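Local structure of 3',5'-cyclic-nucleotide phosphodiesterase 1 (Saccharomyces cerevisiae, 4OJV) at residues I144-L158 with E181-P193. The protein is a yeast class-II cyclic-nucleotide phosphodiesterase of the metallo-hydrolase/oxidoreductase clan, built around a two-zinc site. Sequence-based numbering, arbitrary orientation.
Sequences IYEQENSKKKTIWGL and ERSRKLKLKCLNP
Ile155 and Leu188 lie side by side on the largely apolar face of parallel strands 153-157 and 186-190, Ile155 CB 3.7 Å from Leu188 CD2. Leu186 CD1 also meets Ile155 CD1, at 3.8 Å, and Leu165 of helix 159-169 touches both Ile155 and Leu188, as expected for a beta-alpha-beta crossover. Six backbone hydrogen bonds join the strands, pairing Lys153 with Leu186 through Gly157 with Cys190; the one from Ile155 N to Lys187 O is nearly straight (170° at the hydrogen). Packing is tightest at Lys185, whose extended chain runs past Tyr145 and Ser150 and whose CB is 3.3 Å from Ile144 CG2.

The other face is more polar and more exposed. Lys189 CB sits over the six-membered ring of Trp156, a CH-pi contact 4.1 Å from the centroid; Trp156 NE1 is hydrogen-bonded to Asp123 OD1. The solvent side is looser: Lys152 NZ reaches Ser183 O (2.8 Å), and Lys187, bent at its last torsion (chi4 74°), turns NZ onto Arg184 O at 2.7 Å, while a water links this ammonium to Lys153 O. Lys152 NZ and Lys187 NZ are 4.2 Å apart. Their carbonyl and water partners probably offset part of the repulsion, letting two lysines share this hydrated margin beside close-packed carbon.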
ATOM      1  N   ILE A 144     -10.034  -9.367  10.446  1.00 12.47           N
ATOM      2  CA  ILE A 144     -10.283  -9.821  11.810  1.00 14.57           C
ATOM      3  C   ILE A 144     -11.759 -10.210  12.016  1.00 14.94           C
ATOM      4  O   ILE A 144     -12.064 -10.987  12.914  1.00 18.31           O
ATOM      5  CB  ILE A 144      -9.833  -8.759  12.840  1.00 16.17           C
ATOM      6  CG1 ILE A 144      -8.325  -8.519  12.752  1.00 17.48           C
ATOM      7  CG2 ILE A 144     -10.175  -9.185  14.253  1.00 21.08           C
ATOM      8  CD1 ILE A 144      -7.866  -7.151  13.229  1.00 21.53           C
ATOM      9  N   TYR A 145     -12.659  -9.701  11.172  1.00 15.58           N
ATOM     10  CA  TYR A 145     -14.103  -9.957  11.312  1.00 18.74           C
ATOM     11  C   TYR A 145     -14.650 -11.080  10.449  1.00 25.05           C
ATOM     12  O   TYR A 145     -15.874 -11.229  10.323  1.00 29.44           O
ATOM     13  CB  TYR A 145     -14.895  -8.695  11.013  1.00 21.05           C
ATOM     14  CG  TYR A 145     -14.529  -7.567  11.912  1.00 20.33           C
ATOM     15  CD1 TYR A 145     -14.793  -7.632  13.281  1.00 21.36           C
ATOM     16  CD2 TYR A 145     -13.919  -6.430  11.406  1.00 24.45           C
ATOM     17  CE1 TYR A 145     -14.449  -6.592  14.119  1.00 22.52           C
ATOM     18  CE2 TYR A 145     -13.577  -5.380  12.235  1.00 24.74           C
ATOM     19  CZ  TYR A 145     -13.847  -5.467  13.588  1.00 24.65           C
ATOM     20  OH  TYR A 145     -13.506  -4.422  14.407  1.00 26.35           O
ATOM     21  N   GLU A 146     -13.759 -11.868   9.857  1.00 22.94           N
ATOM     22  CA  GLU A 146     -14.177 -13.001   9.038  1.00 28.30           C
ATOM     23  C   GLU A 146     -14.881 -14.140   9.789  1.00 34.54           C
ATOM     24  O   GLU A 146     -15.549 -14.969   9.164  1.00 41.35           O
ATOM     25  CB  GLU A 146     -12.992 -13.545   8.244  1.00 28.23           C
ATOM     26  CG  GLU A 146     -12.770 -12.817   6.931  1.00 25.79           C
ATOM     27  CD  GLU A 146     -13.942 -12.945   5.967  1.00 24.37           C
ATOM     28  OE1 GLU A 146     -14.719 -13.922   6.064  1.00 29.45           O
ATOM     29  OE2 GLU A 146     -14.088 -12.064   5.098  1.00 23.84           O
ATOM     30  N   GLN A 147     -14.747 -14.177  11.114  1.00 36.33           N
ATOM     31  CA  GLN A 147     -15.282 -15.289  11.915  1.00 45.76           C
ATOM     32  C   GLN A 147     -15.724 -14.876  13.320  1.00 52.94           C
ATOM     33  O   GLN A 147     -15.245 -13.877  13.864  1.00 58.72           O
ATOM     34  CB  GLN A 147     -14.270 -16.449  11.989  1.00 47.97           C
ATOM     35  CG  GLN A 147     -12.916 -16.093  12.592  1.00 49.31           C
ATOM     36  CD  GLN A 147     -12.054 -15.259  11.663  1.00 47.42           C
ATOM     37  OE1 GLN A 147     -11.677 -15.700  10.575  1.00 49.24           O
ATOM     38  NE2 GLN A 147     -11.737 -14.045  12.090  1.00 44.58           N
ATOM     39  N   GLU A 148     -16.637 -15.659  13.896  1.00 56.75           N
ATOM     40  CA  GLU A 148     -17.168 -15.400  15.235  1.00 60.47           C
ATOM     41  C   GLU A 148     -16.137 -15.751  16.311  1.00 63.26           C
ATOM     42  O   GLU A 148     -15.741 -14.887  17.099  1.00 66.81           O
ATOM     43  CB  GLU A 148     -18.475 -16.169  15.456  1.00 63.24           C
ATOM     44  CG  GLU A 148     -19.377 -15.571  16.526  1.00 64.79           C
ATOM     45  CD  GLU A 148     -20.660 -16.356  16.721  1.00 64.14           C
ATOM     46  OE1 GLU A 148     -20.588 -17.529  17.149  1.00 66.54           O
ATOM     47  OE2 GLU A 148     -21.745 -15.796  16.455  1.00 65.31           O
ATOM     48  N   ASN A 149     -15.713 -17.015  16.340  1.00 67.02           N
ATOM     49  CA  ASN A 149     -14.594 -17.443  17.181  1.00 64.62           C
ATOM     50  C   ASN A 149     -13.294 -16.873  16.616  1.00 62.98           C
ATOM     51  O   ASN A 149     -12.665 -17.456  15.727  1.00 67.22           O
ATOM     52  CB  ASN A 149     -14.543 -18.973  17.328  1.00 67.98           C
ATOM     53  CG  ASN A 149     -14.629 -19.704  15.995  1.00 70.98           C
ATOM     54  OD1 ASN A 149     -15.446 -19.371  15.135  1.00 73.96           O
ATOM     55  ND2 ASN A 149     -13.788 -20.719  15.828  1.00 72.49           N
ATOM     56  N   SER A 150     -12.904 -15.717  17.145  1.00 55.88           N
ATOM     57  CA  SER A 150     -11.937 -14.854  16.480  1.00 44.97           C
ATOM     58  C   SER A 150     -10.621 -14.665  17.228  1.00 37.83           C
ATOM     59  O   SER A 150     -10.605 -14.384  18.428  1.00 35.13           O
ATOM     60  CB  SER A 150     -12.572 -13.484  16.223  1.00 45.69           C
ATOM     61  OG  SER A 150     -12.945 -12.868  17.443  1.00 49.37           O
ATOM     62  N   LYS A 151      -9.522 -14.815  16.496  1.00 29.75           N
ATOM     63  CA  LYS A 151      -8.208 -14.418  16.979  1.00 28.24           C
ATOM     64  C   LYS A 151      -8.124 -12.886  16.946  1.00 27.64           C
ATOM     65  O   LYS A 151      -8.383 -12.267  15.911  1.00 31.10           O
ATOM     66  CB  LYS A 151      -7.106 -15.031  16.111  1.00 28.56           C
ATOM     67  CG  LYS A 151      -6.998 -16.550  16.186  1.00 28.91           C
ATOM     68  CD  LYS A 151      -5.734 -17.018  15.484  1.00 31.18           C
ATOM     69  CE  LYS A 151      -5.606 -18.532  15.472  1.00 33.68           C
ATOM     70  NZ  LYS A 151      -4.493 -18.959  14.575  1.00 30.69           N
ATOM     71  N   LYS A 152      -7.774 -12.291  18.083  1.00 23.86           N
ATOM     72  CA  LYS A 152      -7.756 -10.834  18.236  1.00 23.89           C
ATOM     73  C   LYS A 152      -6.357 -10.277  18.016  1.00 22.73           C
ATOM     74  O   LYS A 152      -5.365 -10.956  18.296  1.00 25.27           O
ATOM     75  CB  LYS A 152      -8.252 -10.435  19.625  1.00 25.90           C
ATOM     76  CG  LYS A 152      -9.658 -10.919  19.949  1.00 26.24           C
ATOM     77  CD  LYS A 152     -10.188 -10.280  21.220  1.00 32.45           C
ATOM     78  CE  LYS A 152     -11.626 -10.700  21.479  1.00 35.03           C
ATOM     79  NZ  LYS A 152     -12.229  -9.952  22.615  1.00 39.63           N
ATOM     80  N   LYS A 153      -6.287  -9.042  17.519  1.00 18.18           N
ATOM     81  CA  LYS A 153      -5.007  -8.374  17.269  1.00 16.73           C
ATOM     82  C   LYS A 153      -4.792  -7.154  18.159  1.00 14.62           C
ATOM     83  O   LYS A 153      -5.723  -6.396  18.443  1.00 15.68           O
ATOM     84  CB  LYS A 153      -4.885  -7.946  15.809  1.00 16.79           C
ATOM     85  CG  LYS A 153      -4.943  -9.066  14.774  1.00 19.82           C
ATOM     86  CD  LYS A 153      -4.444  -8.545  13.431  1.00 24.48           C
ATOM     87  CE  LYS A 153      -5.001  -9.297  12.233  1.00 26.50           C
ATOM     88  NZ  LYS A 153      -4.318 -10.590  12.003  1.00 20.96           N
ATOM     89  N   THR A 154      -3.549  -6.970  18.577  1.00 12.46           N
ATOM     90  CA  THR A 154      -3.146  -5.838  19.392  1.00 12.02           C
ATOM     91  C   THR A 154      -2.038  -5.075  18.681  1.00 11.01           C
ATOM     92  O   THR A 154      -1.081  -5.673  18.163  1.00 11.81           O
ATOM     93  CB  THR A 154      -2.672  -6.285  20.792  1.00 13.79           C
ATOM     94  OG1 THR A 154      -3.716  -7.026  21.429  1.00 17.14           O
ATOM     95  CG2 THR A 154      -2.324  -5.085  21.658  1.00 15.33           C
ATOM     96  N   ILE A 155      -2.180  -3.754  18.651  1.00 10.38           N
ATOM     97  CA  ILE A 155      -1.193  -2.845  18.076  1.00 10.76           C
ATOM     98  C   ILE A 155      -0.514  -2.152  19.256  1.00 10.68           C
ATOM     99  O   ILE A 155      -1.186  -1.460  20.040  1.00 11.08           O
ATOM    100  CB  ILE A 155      -1.858  -1.779  17.176  1.00 11.52           C
ATOM    101  CG1 ILE A 155      -2.653  -2.418  16.029  1.00 12.91           C
ATOM    102  CG2 ILE A 155      -0.808  -0.822  16.642  1.00 12.52           C
ATOM    103  CD1 ILE A 155      -3.662  -1.478  15.393  1.00 15.06           C
ATOM    104  N   TRP A 156       0.792  -2.375  19.393  1.00 10.56           N
ATOM    105  CA  TRP A 156       1.601  -1.803  20.462  1.00 10.71           C
ATOM    106  C   TRP A 156       2.470  -0.701  19.942  1.00 10.96           C
ATOM    107  O   TRP A 156       2.958  -0.749  18.804  1.00 10.85           O
ATOM    108  CB  TRP A 156       2.523  -2.854  21.042  1.00 11.63           C
ATOM    109  CG  TRP A 156       1.861  -4.083  21.586  1.00 12.07           C
ATOM    110  CD1 TRP A 156       1.529  -5.245  20.905  1.00 13.09           C
ATOM    111  CD2 TRP A 156       1.472  -4.321  22.974  1.00 14.06           C
ATOM    112  NE1 TRP A 156       0.971  -6.165  21.758  1.00 13.39           N
ATOM    113  CE2 TRP A 156       0.912  -5.672  23.015  1.00 14.47           C
ATOM    114  CE3 TRP A 156       1.536  -3.578  24.148  1.00 16.00           C
ATOM    115  CZ2 TRP A 156       0.429  -6.232  24.192  1.00 17.51           C
ATOM    116  CZ3 TRP A 156       1.052  -4.153  25.329  1.00 18.24           C
ATOM    117  CH2 TRP A 156       0.508  -5.447  25.345  1.00 19.07           C
ATOM    118  N   GLY A 157       2.746   0.285  20.788  1.00 10.92           N
ATOM    119  CA  GLY A 157       3.673   1.347  20.432  1.00 11.70           C
ATOM    120  C   GLY A 157       3.910   2.267  21.603  1.00 11.73           C
ATOM    121  O   GLY A 157       3.203   2.200  22.610  1.00 12.49           O
ATOM    122  N   LEU A 158       4.905   3.126  21.472  1.00 11.18           N
ATOM    123  CA  LEU A 158       5.068   4.237  22.392  1.00 12.42           C
ATOM    124  C   LEU A 158       3.925   5.235  22.168  1.00 12.80           C
ATOM    125  O   LEU A 158       3.257   5.192  21.134  1.00 12.14           O
ATOM    126  CB  LEU A 158       6.435   4.895  22.175  1.00 12.80           C
ATOM    127  CG  LEU A 158       7.675   4.056  22.528  1.00 13.69           C
ATOM    128  CD1 LEU A 158       8.938   4.848  22.228  1.00 15.10           C
ATOM    129  CD2 LEU A 158       7.658   3.573  23.973  1.00 16.24           C
ATOM    130  N   GLU A 181     -15.337  -0.955  18.127  1.00 15.46           N
ATOM    131  CA  GLU A 181     -16.253  -2.090  17.997  1.00 17.52           C
ATOM    132  C   GLU A 181     -16.199  -2.916  19.282  1.00 17.10           C
ATOM    133  O   GLU A 181     -15.122  -3.182  19.811  1.00 16.41           O
ATOM    134  CB  GLU A 181     -15.923  -2.928  16.745  1.00 22.87           C
ATOM    135  CG  GLU A 181     -16.744  -4.208  16.567  1.00 28.92           C
ATOM    136  CD  GLU A 181     -18.160  -3.963  16.078  1.00 36.66           C
ATOM    137  OE1 GLU A 181     -18.961  -3.358  16.821  1.00 38.34           O
ATOM    138  OE2 GLU A 181     -18.482  -4.399  14.953  1.00 43.39           O
ATOM    139  N   ARG A 182     -17.370  -3.285  19.803  1.00 17.54           N
ATOM    140  CA  ARG A 182     -17.484  -3.831  21.158  1.00 17.98           C
ATOM    141  C   ARG A 182     -16.745  -5.146  21.414  1.00 18.17           C
ATOM    142  O   ARG A 182     -16.420  -5.450  22.556  1.00 19.50           O
ATOM    143  CB  ARG A 182     -18.959  -4.008  21.529  1.00 19.39           C
ATOM    144  CG  ARG A 182     -19.530  -5.310  20.989  1.00 23.66           C
ATOM    145  CD  ARG A 182     -21.018  -5.444  21.159  1.00 22.22           C
ATOM    146  NE  ARG A 182     -21.422  -5.444  22.556  1.00 21.07           N
ATOM    147  CZ  ARG A 182     -22.684  -5.565  22.921  1.00 20.90           C
ATOM    148  NH1 ARG A 182     -23.617  -5.704  21.986  1.00 22.69           N
ATOM    149  NH2 ARG A 182     -23.006  -5.543  24.200  1.00 19.48           N
ATOM    150  N   SER A 183     -16.489  -5.924  20.360  1.00 18.59           N
ATOM    151  CA  SER A 183     -15.798  -7.202  20.523  1.00 19.32           C
ATOM    152  C   SER A 183     -14.309  -7.033  20.816  1.00 17.11           C
ATOM    153  O   SER A 183     -13.648  -7.991  21.219  1.00 20.16           O
ATOM    154  CB  SER A 183     -16.002  -8.112  19.305  1.00 21.81           C
ATOM    155  OG  SER A 183     -15.466  -7.544  18.125  1.00 27.33           O
ATOM    156  N   ARG A 184     -13.798  -5.814  20.630  1.00 16.33           N
ATOM    157  CA  ARG A 184     -12.396  -5.478  20.931  1.00 18.50           C
ATOM    158  C   ARG A 184     -11.413  -6.422  20.234  1.00 16.55           C
ATOM    159  O   ARG A 184     -10.391  -6.814  20.800  1.00 18.77           O
ATOM    160  CB  ARG A 184     -12.138  -5.395  22.448  1.00 21.43           C
ATOM    161  CG  ARG A 184     -13.067  -4.444  23.203  1.00 24.53           C
ATOM    162  CD  ARG A 184     -12.898  -2.995  22.758  1.00 29.61           C
ATOM    163  NE  ARG A 184     -13.909  -2.100  23.331  1.00 34.80           N
ATOM    164  CZ  ARG A 184     -13.721  -1.319  24.392  1.00 38.48           C
ATOM    165  NH1 ARG A 184     -12.555  -1.313  25.030  1.00 42.77           N
ATOM    166  NH2 ARG A 184     -14.707  -0.541  24.822  1.00 39.62           N
ATOM    167  N   LYS A 185     -11.746  -6.778  18.998  1.00 15.80           N
ATOM    168  CA  LYS A 185     -10.902  -7.653  18.184  1.00 16.62           C
ATOM    169  C   LYS A 185      -9.650  -6.934  17.666  1.00 14.79           C
ATOM    170  O   LYS A 185      -8.693  -7.588  17.248  1.00 15.31           O
ATOM    171  CB  LYS A 185     -11.707  -8.238  17.015  1.00 18.64           C
ATOM    172  CG  LYS A 185     -12.821  -9.210  17.401  1.00 22.54           C
ATOM    173  CD  LYS A 185     -13.440  -9.860  16.167  1.00 25.02           C
ATOM    174  CE  LYS A 185     -14.847 -10.381  16.439  1.00 29.42           C
ATOM    175  NZ  LYS A 185     -15.399 -11.150  15.285  1.00 35.48           N
ATOM    176  N   LEU A 186      -9.673  -5.602  17.679  1.00 13.58           N
ATOM    177  CA  LEU A 186      -8.494  -4.786  17.410  1.00 12.98           C
ATOM    178  C   LEU A 186      -8.306  -3.825  18.565  1.00 12.54           C
ATOM    179  O   LEU A 186      -9.219  -3.064  18.885  1.00 14.46           O
ATOM    180  CB  LEU A 186      -8.630  -4.007  16.101  1.00 14.56           C
ATOM    181  CG  LEU A 186      -7.351  -3.297  15.631  1.00 14.78           C
ATOM    182  CD1 LEU A 186      -6.225  -4.284  15.325  1.00 17.25           C
ATOM    183  CD2 LEU A 186      -7.635  -2.435  14.414  1.00 17.81           C
ATOM    184  N   LYS A 187      -7.137  -3.873  19.198  1.00 12.77           N
ATOM    185  CA  LYS A 187      -6.833  -3.031  20.352  1.00 13.94           C
ATOM    186  C   LYS A 187      -5.563  -2.234  20.136  1.00 13.00           C
ATOM    187  O   LYS A 187      -4.636  -2.720  19.494  1.00 14.02           O
ATOM    188  CB  LYS A 187      -6.642  -3.895  21.601  1.00 16.24           C
ATOM    189  CG  LYS A 187      -7.911  -4.547  22.121  1.00 20.01           C
ATOM    190  CD  LYS A 187      -7.616  -5.285  23.420  1.00 24.17           C
ATOM    191  CE  LYS A 187      -8.803  -6.111  23.887  1.00 25.58           C
ATOM    192  NZ  LYS A 187      -8.989  -7.335  23.059  1.00 29.74           N
ATOM    193  N   LEU A 188      -5.524  -1.019  20.674  1.00 13.24           N
ATOM    194  CA  LEU A 188      -4.313  -0.193  20.731  1.00 13.23           C
ATOM    195  C   LEU A 188      -3.793  -0.176  22.158  1.00 13.23           C
ATOM    196  O   LEU A 188      -4.558   0.120  23.087  1.00 16.26           O
ATOM    197  CB  LEU A 188      -4.618   1.246  20.305  1.00 15.34           C
ATOM    198  CG  LEU A 188      -4.960   1.519  18.840  1.00 16.37           C
ATOM    199  CD1 LEU A 188      -5.514   2.920  18.656  1.00 19.07           C
ATOM    200  CD2 LEU A 188      -3.721   1.359  17.978  1.00 18.94           C
ATOM    201  N   LYS A 189      -2.510  -0.482  22.346  1.00 13.16           N
ATOM    202  CA  LYS A 189      -1.922  -0.501  23.682  1.00 13.97           C
ATOM    203  C   LYS A 189      -0.573   0.200  23.703  1.00 13.83           C
ATOM    204  O   LYS A 189       0.265   0.018  22.813  1.00 13.93           O
ATOM    205  CB  LYS A 189      -1.795  -1.935  24.189  1.00 16.66           C
ATOM    206  CG  LYS A 189      -3.129  -2.586  24.508  1.00 19.63           C
ATOM    207  CD  LYS A 189      -2.948  -3.928  25.192  1.00 23.80           C
ATOM    208  CE  LYS A 189      -4.276  -4.658  25.312  1.00 29.35           C
ATOM    209  NZ  LYS A 189      -4.133  -5.911  26.101  1.00 33.36           N
ATOM    210  N   CYS A 190      -0.363   1.019  24.725  1.00 15.06           N
ATOM    211  CA  CYS A 190       0.894   1.739  24.880  1.00 15.75           C
ATOM    212  C   CYS A 190       1.941   0.925  25.619  1.00 14.88           C
ATOM    213  O   CYS A 190       1.625   0.083  26.468  1.00 18.27           O
ATOM    214  CB  CYS A 190       0.679   3.073  25.598  1.00 19.76           C
ATOM    215  SG  CYS A 190       0.126   4.431  24.539  1.00 23.53           S
ATOM    216  N   LEU A 191       3.195   1.197  25.271  1.00 14.13           N
ATOM    217  CA  LEU A 191       4.359   0.683  25.962  1.00 14.87           C
ATOM    218  C   LEU A 191       5.068   1.849  26.635  1.00 15.95           C
ATOM    219  O   LEU A 191       4.998   2.986  26.166  1.00 17.00           O
ATOM    220  CB  LEU A 191       5.319   0.033  24.966  1.00 15.05           C
ATOM    221  CG  LEU A 191       4.831  -1.217  24.240  1.00 16.05           C
ATOM    222  CD1 LEU A 191       5.736  -1.497  23.043  1.00 17.50           C
ATOM    223  CD2 LEU A 191       4.776  -2.416  25.177  1.00 18.15           C
ATOM    224  N   ASN A 192       5.766   1.547  27.725  1.00 16.79           N
ATOM    225  CA  ASN A 192       6.638   2.510  28.384  1.00 18.56           C
ATOM    226  C   ASN A 192       8.044   2.420  27.812  1.00 16.37           C
ATOM    227  O   ASN A 192       8.574   1.318  27.653  1.00 17.75           O
ATOM    228  CB  ASN A 192       6.694   2.251  29.892  1.00 20.87           C
ATOM    229  CG  ASN A 192       5.355   2.452  30.571  1.00 23.97           C
ATOM    230  OD1 ASN A 192       4.624   3.395  30.268  1.00 27.77           O
ATOM    231  ND2 ASN A 192       5.031   1.565  31.502  1.00 29.53           N
ATOM    232  N   PRO A 193       8.666   3.575  27.522  1.00 16.49           N
ATOM    233  CA  PRO A 193      10.014   3.550  26.970  1.00 16.38           C
ATOM    234  C   PRO A 193      11.043   3.004  27.968  1.00 17.69           C
ATOM    235  O   PRO A 193      10.933   3.247  29.186  1.00 18.93           O
ATOM    236  CB  PRO A 193      10.295   5.025  26.654  1.00 18.19           C
ATOM    237  CG  PRO A 193       9.429   5.782  27.600  1.00 21.53           C
ATOM    238  CD  PRO A 193       8.185   4.951  27.742  1.00 18.70           C
TER
HETATM  239  O   HOH W   1     -13.677  -5.354  17.134  1.00 27.95           O
HETATM  240  O   HOH W   2      -7.489  -7.372  20.710  1.00 26.47           O